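Glucose-6-phosphate dehydrogenase (Trypanosoma cruzi, PDB 5AQ1) oxidises glucose 6-phosphate to 6-phosphogluconolactone while reducing NADP+ to NADPH, the entry step of the oxidative pentose phosphate pathway. Local coordinates at residues A32-V37 and E126-M131; G98-V101 and L105-I108; P360-A365 and R502-K507. All blocks are in the same frame, centred on the assembly; numbering follows the deposited sequence.

Interaction 1: residues A32-V37 and E126-M131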
loop_
_atom_site.group_PDB
_atom_site.type_symbol
_atom_site.label_atom_id
_atom_site.label_comp_id
_atom_site.label_asym_id
_atom_site.label_seq_id
_atom_site.Cartn_x
_atom_site.Cartn_y
_atom_site.Cartn_z
ATOM N N ALA B 32 -45.183 -14.483 -25.338
ATOM C CA ALA B 32 -45.050 -15.937 -25.257
ATOM C C ALA B 32 -43.596 -16.345 -25.050
ATOM O O ALA B 32 -42.687 -15.687 -25.550
ATOM C CB ALA B 32 -45.603 -16.593 -26.514
ATOM N N LEU B 33 -43.392 -17.432 -24.307
ATOM C CA LEU B 33 -42.061 -17.980 -24.055
ATOM C C LEU B 33 -42.042 -19.467 -24.380
ATOM O O LEU B 33 -42.815 -20.241 -23.815
ATOM C CB LEU B 33 -41.657 -17.775 -22.593
ATOM C CG LEU B 33 -40.289 -18.334 -22.173
ATOM C CD1 LEU B 33 -39.167 -17.798 -23.050
ATOM C CD2 LEU B 33 -40.013 -18.018 -20.715
ATOM N N THR B 34 -41.158 -19.859 -25.292
ATOM C CA THR B 34 -40.978 -21.257 -25.650
ATOM C C THR B 34 -39.525 -21.661 -25.399
ATOM O O THR B 34 -38.604 -21.059 -25.949
ATOM C CB THR B 34 -41.348 -21.516 -27.124
ATOM O OG1 THR B 34 -42.649 -20.979 -27.398
ATOM C CG2 THR B 34 -41.354 -23.007 -27.428
ATOM N N ILE B 35 -39.337 -22.678 -24.557
ATOM C CA ILE B 35 -38.019 -23.229 -24.255
ATOM C C ILE B 35 -37.894 -24.604 -24.910
ATOM O O ILE B 35 -38.555 -25.557 -24.495
ATOM C CB ILE B 35 -37.799 -23.351 -22.733
ATOM C CG1 ILE B 35 -37.916 -21.971 -22.081
ATOM C CG2 ILE B 35 -36.439 -23.977 -22.431
ATOM C CD1 ILE B 35 -37.909 -21.990 -20.567
ATOM N N VAL B 36 -37.050 -24.703 -25.935
ATOM C CA VAL B 36 -36.874 -25.951 -26.676
ATOM C C VAL B 36 -35.607 -26.667 -26.211
ATOM O O VAL B 36 -34.497 -26.162 -26.393
ATOM C CB VAL B 36 -36.791 -25.705 -28.196
ATOM C CG1 VAL B 36 -36.786 -27.025 -28.950
ATOM C CG2 VAL B 36 -37.951 -24.836 -28.662
ATOM N N VAL B 37 -35.783 -27.842 -25.612
ATOM C CA VAL B 37 -34.670 -28.670 -25.168
ATOM C C VAL B 37 -34.361 -29.703 -26.247
ATOM O O VAL B 37 -35.040 -30.727 -26.351
ATOM C CB VAL B 37 -34.997 -29.391 -23.841
ATOM C CG1 VAL B 37 -33.787 -30.172 -23.340
ATOM C CG2 VAL B 37 -35.463 -28.392 -22.791
ATOM N N GLU B 126 -43.074 -24.804 -36.757
ATOM C CA GLU B 126 -44.541 -24.822 -36.787
ATOM C C GLU B 126 -45.140 -25.206 -35.444
ATOM O O GLU B 126 -46.177 -24.674 -35.045
ATOM C CB GLU B 126 -45.036 -25.792 -37.859
ATOM C CG GLU B 126 -44.769 -25.302 -39.269
ATOM C CD GLU B 126 -44.901 -26.390 -40.312
ATOM O OE1 GLU B 126 -45.620 -27.390 -40.085
ATOM O OE2 GLU B 126 -44.261 -26.240 -41.373
ATOM N N ARG B 127 -44.496 -26.149 -34.768
ATOM C CA ARG B 127 -44.918 -26.562 -33.443
ATOM C C ARG B 127 -44.764 -25.403 -32.458
ATOM O O ARG B 127 -45.626 -25.187 -31.603
ATOM C CB ARG B 127 -44.096 -27.763 -32.989
ATOM C CG ARG B 127 -44.486 -28.315 -31.631
ATOM C CD ARG B 127 -45.940 -28.771 -31.584
ATOM N NE ARG B 127 -46.098 -29.886 -30.654
ATOM C CZ ARG B 127 -45.848 -31.163 -30.950
ATOM N NH1 ARG B 127 -45.437 -31.519 -32.168
ATOM N NH2 ARG B 127 -46.013 -32.097 -30.019
ATOM N N ILE B 128 -43.669 -24.660 -32.596
ATOM C CA ILE B 128 -43.450 -23.462 -31.792
ATOM C C ILE B 128 -44.514 -22.419 -32.119
ATOM O O ILE B 128 -45.088 -21.819 -31.212
ATOM C CB ILE B 128 -42.042 -22.866 -32.011
ATOM C CG1 ILE B 128 -40.972 -23.811 -31.455
ATOM C CG2 ILE B 128 -41.920 -21.506 -31.332
ATOM C CD1 ILE B 128 -39.566 -23.496 -31.919
ATOM N N LEU B 129 -44.777 -22.210 -33.408
ATOM C CA LEU B 129 -45.809 -21.261 -33.839
ATOM C C LEU B 129 -47.168 -21.571 -33.213
ATOM O O LEU B 129 -47.862 -20.661 -32.763
ATOM C CB LEU B 129 -45.949 -21.245 -35.365
ATOM C CG LEU B 129 -44.920 -20.471 -36.195
ATOM C CD1 LEU B 129 -45.136 -20.747 -37.681
ATOM C CD2 LEU B 129 -44.957 -18.972 -35.912
ATOM N N ARG B 130 -47.547 -22.849 -33.203
ATOM C CA ARG B 130 -48.794 -23.284 -32.562
ATOM C C ARG B 130 -48.865 -22.875 -31.098
ATOM O O ARG B 130 -49.905 -22.425 -30.618
ATOM C CB ARG B 130 -48.966 -24.808 -32.640
ATOM C CG ARG B 130 -49.671 -25.251 -33.901
ATOM C CD ARG B 130 -50.010 -26.731 -33.876
ATOM N NE ARG B 130 -50.391 -27.184 -35.209
ATOM C CZ ARG B 130 -49.540 -27.598 -36.146
ATOM N NH1 ARG B 130 -48.226 -27.639 -35.918
ATOM N NH2 ARG B 130 -50.012 -27.977 -37.333
ATOM N N MET B 131 -47.756 -23.069 -30.393
ATOM C CA MET B 131 -47.663 -22.706 -28.985
ATOM C C MET B 131 -47.712 -21.189 -28.797
ATOM O O MET B 131 -48.362 -20.697 -27.874
ATOM C CB MET B 131 -46.382 -23.278 -28.371
ATOM C CG MET B 131 -46.368 -24.797 -28.266
ATOM S SD MET B 131 -44.740 -25.468 -27.865
ATOM C CE MET B 131 -45.161 -27.185 -27.573
#
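In the Rossmann-type coenzyme domain, strand 33-38, first in the chain but central in the parallel sheet, is covered on one face by helix 118-134, and this contact joins the two through Thr34, Val36, Ile128 and Met131. Strand 33-37 and helix 126-131 run roughly antiparallel (148°), with axes 9.2 Å apart. Strand residues alternate between faces, which brings Thr34 and Val36 to the helix and leaves Leu33 to pack on the other side against Pro63, Val66 and Trp174.

Ile128 meets both strand residues, with all its branches. Its CG2 lies 4.0 Å from Thr34 OG1, and its CG1 is 4.1 Å from Thr34 CG2. Ile128 CD1 reaches Val36 CG2 at 3.9 Å, Val36 and Ile128 crossing at about a right angle. Thr34 turns its methyl anti to the backbone N, which brings CG2 to Ile128 and also to Met131 SD at 4.2 Å. Beta-branched residues suit the strand, and the long, unbranched methionine reaches the strand from the next helical turn. Ile128 also packs on Arg144 and Phe146 of the neighbouring strand 143-148.

With no hydrogen bond between the segments, shape and the exclusion of water probably hold helix to sheet here.

Interaction 2: residues G98-V101 and L105-I108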
loop_
_atom_site.group_PDB
_atom_site.type_symbol
_atom_site.label_atom_id
_atom_site.label_comp_id
_atom_site.label_asym_id
_atom_site.label_seq_id
_atom_site.Cartn_x
_atom_site.Cartn_y
_atom_site.Cartn_z
ATOM N N GLY B 98 -44.993 -26.889 -1.242
ATOM C CA GLY B 98 -46.214 -27.450 -1.833
ATOM C C GLY B 98 -46.347 -27.068 -3.298
ATOM O O GLY B 98 -47.367 -26.513 -3.711
ATOM N N CYS B 99 -45.309 -27.363 -4.084
ATOM C CA CYS B 99 -45.319 -27.087 -5.519
ATOM C C CYS B 99 -45.779 -28.342 -6.241
ATOM O O CYS B 99 -45.184 -29.408 -6.074
ATOM C CB CYS B 99 -43.932 -26.680 -6.023
ATOM S SG CYS B 99 -43.870 -26.351 -7.803
ATOM N N HIS B 100 -46.833 -28.211 -7.044
ATOM C CA HIS B 100 -47.436 -29.360 -7.711
ATOM C C HIS B 100 -46.629 -29.762 -8.942
ATOM O O HIS B 100 -46.290 -28.923 -9.780
ATOM C CB HIS B 100 -48.891 -29.059 -8.087
ATOM C CG HIS B 100 -49.669 -30.262 -8.530
ATOM N ND1 HIS B 100 -49.522 -31.504 -7.947
ATOM C CD2 HIS B 100 -50.621 -30.405 -9.483
ATOM C CE1 HIS B 100 -50.337 -32.363 -8.533
ATOM N NE2 HIS B 100 -51.016 -31.721 -9.467
ATOM N N VAL B 101 -46.330 -31.056 -9.036
ATOM C CA VAL B 101 -45.507 -31.606 -10.113
ATOM C C VAL B 101 -46.299 -31.686 -11.414
ATOM O O VAL B 101 -45.769 -31.380 -12.480
ATOM C CB VAL B 101 -44.973 -33.013 -9.752
ATOM C CG1 VAL B 101 -44.138 -33.591 -10.890
ATOM C CG2 VAL B 101 -44.153 -32.965 -8.472
ATOM N N LEU B 105 -45.441 -30.486 -15.346
ATOM C CA LEU B 105 -45.409 -31.476 -16.429
ATOM C C LEU B 105 -46.429 -31.165 -17.523
ATOM O O LEU B 105 -46.220 -31.511 -18.682
ATOM C CB LEU B 105 -45.630 -32.896 -15.889
ATOM C CG LEU B 105 -44.573 -33.446 -14.926
ATOM C CD1 LEU B 105 -44.944 -34.857 -14.495
ATOM C CD2 LEU B 105 -43.178 -33.423 -15.538
ATOM N N ARG B 106 -47.523 -30.502 -17.157
ATOM C CA ARG B 106 -48.503 -30.028 -18.141
ATOM C C ARG B 106 -47.900 -29.058 -19.165
ATOM O O ARG B 106 -48.400 -28.950 -20.283
ATOM C CB ARG B 106 -49.703 -29.369 -17.447
ATOM C CG ARG B 106 -50.921 -30.264 -17.313
ATOM C CD ARG B 106 -52.022 -29.578 -16.479
ATOM N NE ARG B 106 -51.979 -29.952 -15.058
ATOM C CZ ARG B 106 -52.489 -31.073 -14.539
ATOM N NH1 ARG B 106 -53.097 -31.975 -15.310
ATOM N NH2 ARG B 106 -52.390 -31.295 -13.227
ATOM N N ARG B 107 -46.830 -28.366 -18.781
ATOM C CA ARG B 107 -46.155 -27.417 -19.666
ATOM C C ARG B 107 -45.154 -28.076 -20.622
ATOM O O ARG B 107 -44.633 -27.405 -21.509
ATOM C CB ARG B 107 -45.423 -26.343 -18.845
ATOM C CG ARG B 107 -46.244 -25.664 -17.749
ATOM C CD ARG B 107 -47.648 -25.275 -18.192
ATOM N NE ARG B 107 -47.647 -24.526 -19.446
ATOM C CZ ARG B 107 -48.738 -24.170 -20.119
ATOM N NH1 ARG B 107 -49.950 -24.478 -19.666
ATOM N NH2 ARG B 107 -48.615 -23.497 -21.257
ATOM N N ILE B 108 -44.885 -29.369 -20.450
ATOM C CA ILE B 108 -43.880 -30.057 -21.259
ATOM C C ILE B 108 -44.518 -30.842 -22.399
ATOM O O ILE B 108 -45.435 -31.622 -22.174
ATOM C CB ILE B 108 -43.026 -31.022 -20.409
ATOM C CG1 ILE B 108 -42.307 -30.245 -19.301
ATOM C CG2 ILE B 108 -42.009 -31.749 -21.285
ATOM C CD1 ILE B 108 -41.478 -31.102 -18.364
#
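Val101 and Leu105 meet across a single helical turn, the short helix 101-105 that leads into strand 108-112 of the coenzyme domain. Their backbones are joined by the i to i+4 hydrogen bond of that turn, Leu105 N to Val101 O, 3.0 Å long and nearly straight at 167°. A type I beta turn from Leu105 to Ile108, with Ile108 N bonded to Leu105 O, then makes the link to the strand.

The two side chains lie alongside each other and point the same way. Val101 sets CG1 anti to its backbone N (chi1 179°), and this methyl touches Leu105 CD1 at 3.9 Å. Leu105 holds CG beside its own N, where CG lies 3.4 Å from Val101 O; the extended chi2 then carries CD1 to the valine. Both side chains also rest on Phe91, a place that suits branched aliphatic groups.

On the exposed side, His100 and Arg106 approach obliquely. Arg106 bends at chi3, bringing NH2 to 4.0 Å from His100 NE2. The ring nitrogen lies at the edge of the guanidinium, and the planes are 35° apart.

Around the turn, Lys83 NZ bonds to the carbonyl oxygens of Leu105 and Ile108, and Cys99 is tied to Cys58 by a disulfide. The chemistry is thus divided: a backbone bond and an aliphatic pair hold the turn, while the histidine and arginine make a looser approach that would probably be less comfortable were the histidine protonated.

Interaction 3: residues P360-A365 and R502-K507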
loop_
_atom_site.group_PDB
_atom_site.type_symbol
_atom_site.label_atom_id
_atom_site.label_comp_id
_atom_site.label_asym_id
_atom_site.label_seq_id
_atom_site.Cartn_x
_atom_site.Cartn_y
_atom_site.Cartn_z
ATOM N N PRO B 360 2.617 -17.250 -7.513
ATOM C CA PRO B 360 2.299 -18.500 -8.197
ATOM C C PRO B 360 0.826 -18.891 -8.063
ATOM O O PRO B 360 0.250 -18.807 -6.973
ATOM C CB PRO B 360 3.188 -19.521 -7.481
ATOM C CG PRO B 360 3.379 -18.957 -6.117
ATOM C CD PRO B 360 3.451 -17.475 -6.321
ATOM N N PHE B 361 0.233 -19.317 -9.174
ATOM C CA PHE B 361 -1.130 -19.835 -9.177
ATOM C C PHE B 361 -1.099 -21.335 -9.396
ATOM O O PHE B 361 -0.685 -21.798 -10.456
ATOM C CB PHE B 361 -1.958 -19.150 -10.258
ATOM C CG PHE B 361 -2.390 -17.773 -9.881
ATOM C CD1 PHE B 361 -1.553 -16.687 -10.096
ATOM C CD2 PHE B 361 -3.620 -17.560 -9.288
ATOM C CE1 PHE B 361 -1.948 -15.412 -9.742
ATOM C CE2 PHE B 361 -4.020 -16.286 -8.929
ATOM C CZ PHE B 361 -3.183 -15.211 -9.157
ATOM N N ILE B 362 -1.533 -22.082 -8.383
ATOM C CA ILE B 362 -1.572 -23.536 -8.444
ATOM C C ILE B 362 -2.977 -23.982 -8.824
ATOM O O ILE B 362 -3.925 -23.768 -8.071
ATOM C CB ILE B 362 -1.219 -24.185 -7.089
ATOM C CG1 ILE B 362 0.028 -23.549 -6.466
ATOM C CG2 ILE B 362 -1.026 -25.688 -7.250
ATOM C CD1 ILE B 362 1.260 -23.618 -7.337
ATOM N N ILE B 363 -3.111 -24.589 -9.997
ATOM C CA ILE B 363 -4.380 -25.168 -10.423
ATOM C C ILE B 363 -4.244 -26.676 -10.323
ATOM O O ILE B 363 -3.344 -27.253 -10.937
ATOM C CB ILE B 363 -4.723 -24.831 -11.892
ATOM C CG1 ILE B 363 -4.501 -23.343 -12.201
ATOM C CG2 ILE B 363 -6.154 -25.257 -12.209
ATOM C CD1 ILE B 363 -5.566 -22.422 -11.655
ATOM N N ARG B 364 -5.112 -27.320 -9.551
ATOM C CA ARG B 364 -5.103 -28.778 -9.505
ATOM C C ARG B 364 -6.498 -29.378 -9.651
ATOM O O ARG B 364 -7.490 -28.830 -9.169
ATOM C CB ARG B 364 -4.398 -29.294 -8.247
ATOM C CG ARG B 364 -4.948 -28.762 -6.943
ATOM C CD ARG B 364 -4.133 -29.288 -5.780
ATOM N NE ARG B 364 -4.837 -29.083 -4.521
ATOM C CZ ARG B 364 -4.676 -29.822 -3.425
ATOM N NH1 ARG B 364 -3.821 -30.842 -3.403
ATOM N NH2 ARG B 364 -5.388 -29.539 -2.342
ATOM N N ALA B 365 -6.549 -30.511 -10.342
ATOM C CA ALA B 365 -7.799 -31.172 -10.668
ATOM C C ALA B 365 -7.536 -32.655 -10.857
ATOM O O ALA B 365 -6.619 -33.041 -11.583
ATOM C CB ALA B 365 -8.393 -30.575 -11.936
ATOM N N ARG B 502 4.616 -27.845 -3.007
ATOM C CA ARG B 502 5.422 -27.259 -1.941
ATOM C C ARG B 502 6.482 -26.303 -2.490
ATOM O O ARG B 502 6.588 -25.171 -2.022
ATOM C CB ARG B 502 6.083 -28.351 -1.097
ATOM C CG ARG B 502 6.684 -27.843 0.208
ATOM C CD ARG B 502 7.636 -28.856 0.832
ATOM N NE ARG B 502 8.775 -29.142 -0.040
ATOM C CZ ARG B 502 9.806 -28.321 -0.248
ATOM N NH1 ARG B 502 9.878 -27.136 0.355
ATOM N NH2 ARG B 502 10.782 -28.689 -1.071
ATOM N N ILE B 503 7.250 -26.747 -3.487
ATOM C CA ILE B 503 8.304 -25.901 -4.055
ATOM C C ILE B 503 7.724 -24.736 -4.855
ATOM O O ILE B 503 8.393 -23.724 -5.049
ATOM C CB ILE B 503 9.314 -26.673 -4.944
ATOM C CG1 ILE B 503 8.693 -27.112 -6.276
ATOM C CG2 ILE B 503 9.907 -27.861 -4.199
ATOM C CD1 ILE B 503 9.564 -26.782 -7.472
ATOM N N SER B 504 6.488 -24.892 -5.328
ATOM C CA SER B 504 5.791 -23.822 -6.038
ATOM C C SER B 504 5.428 -22.647 -5.124
ATOM O O SER B 504 5.172 -21.547 -5.615
ATOM C CB SER B 504 4.526 -24.353 -6.718
ATOM O OG SER B 504 4.837 -25.251 -7.768
ATOM N N GLY B 505 5.383 -22.879 -3.812
ATOM C CA GLY B 505 5.202 -21.798 -2.846
ATOM C C GLY B 505 3.974 -21.873 -1.957
ATOM O O GLY B 505 3.741 -20.966 -1.166
ATOM N N TYR B 506 3.175 -22.929 -2.081
ATOM C CA TYR B 506 2.056 -23.133 -1.166
ATOM C C TYR B 506 2.527 -23.919 0.061
ATOM O O TYR B 506 2.910 -25.082 -0.055
ATOM C CB TYR B 506 0.903 -23.869 -1.853
ATOM C CG TYR B 506 -0.299 -24.025 -0.956
ATOM C CD1 TYR B 506 -1.236 -23.006 -0.830
ATOM C CD2 TYR B 506 -0.484 -25.183 -0.207
ATOM C CE1 TYR B 506 -2.332 -23.144 0.004
ATOM C CE2 TYR B 506 -1.572 -25.330 0.631
ATOM C CZ TYR B 506 -2.495 -24.311 0.736
ATOM O OH TYR B 506 -3.576 -24.472 1.575
ATOM N N LYS B 507 2.511 -23.272 1.225
ATOM C CA LYS B 507 2.892 -23.921 2.480
ATOM C C LYS B 507 1.684 -24.613 3.069
ATOM O O LYS B 507 0.774 -23.966 3.582
ATOM C CB LYS B 507 3.472 -22.916 3.481
ATOM C CG LYS B 507 4.977 -22.750 3.356
ATOM C CD LYS B 507 5.486 -21.499 4.054
ATOM C CE LYS B 507 5.661 -21.701 5.550
ATOM N NZ LYS B 507 6.298 -20.507 6.172
#
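Van der Waals contact joins Ile362, on strand 361-366 of the large mixed sheet, to Ser504 at the end of helix 495-504. Ile362 CD1 lies 3.4 Å from Ser504 CB and 4.0 Å from Ser504 OG. With CG1 placed beside the backbone N (chi1 -47°) and chi2 also bent (-58°), the isoleucine directs this methyl at the serine. Its apolar neighbours include Val346 and Ile501, a setting that suits a beta-branched strand residue.

The second kind of approach sets a proline ring against a carbonyl oxygen. Pro360 CG lies 3.2 Å from Ser504 O, and CB is 3.4 Å from the same atom; the ring brings no N-H to this carbonyl.

Hydrogen bonds finish the helix end. Gly505 has positive phi (120°) and takes part in a Schellman motif, in which Gly505 N bonds to Arg502 O at 3.1 Å. The positive phi suits glycine, which has no CB to crowd the carbonyl of Ser504. Ser504 OG bonds back to Phe500 O and also to Arg348 NH1 from strand 344-349, which satisfies a small hydroxyl in a buried place.

No hydrogen bond crosses between the two segments. The helix end is closed by its Schellman motif and meets the strand through carbon atoms and one carbonyl, so van der Waals contact probably does most of the joining.

Overall arrangement
Interactions 1 and 2 share the coenzyme domain, and 98-101 with 105-108 is nested in the chain loop that 32-37 and 126-131 close; their centres are about 18 Å apart, though they do not touch. Interaction 3 belongs to the C-terminal domain, its centre about 50 Å from that of interaction 1 and on the opposite side of the chain's centre. Interactions 1 and 3 are both buried joins of helix to sheet, distant in sequence and without a hydrogen bond between segments, but the sheets differ, one parallel and one mixed. Interaction 2 is local and partly exposed, and it alone combines a cross-segment backbone bond with an approach of ionisable groups.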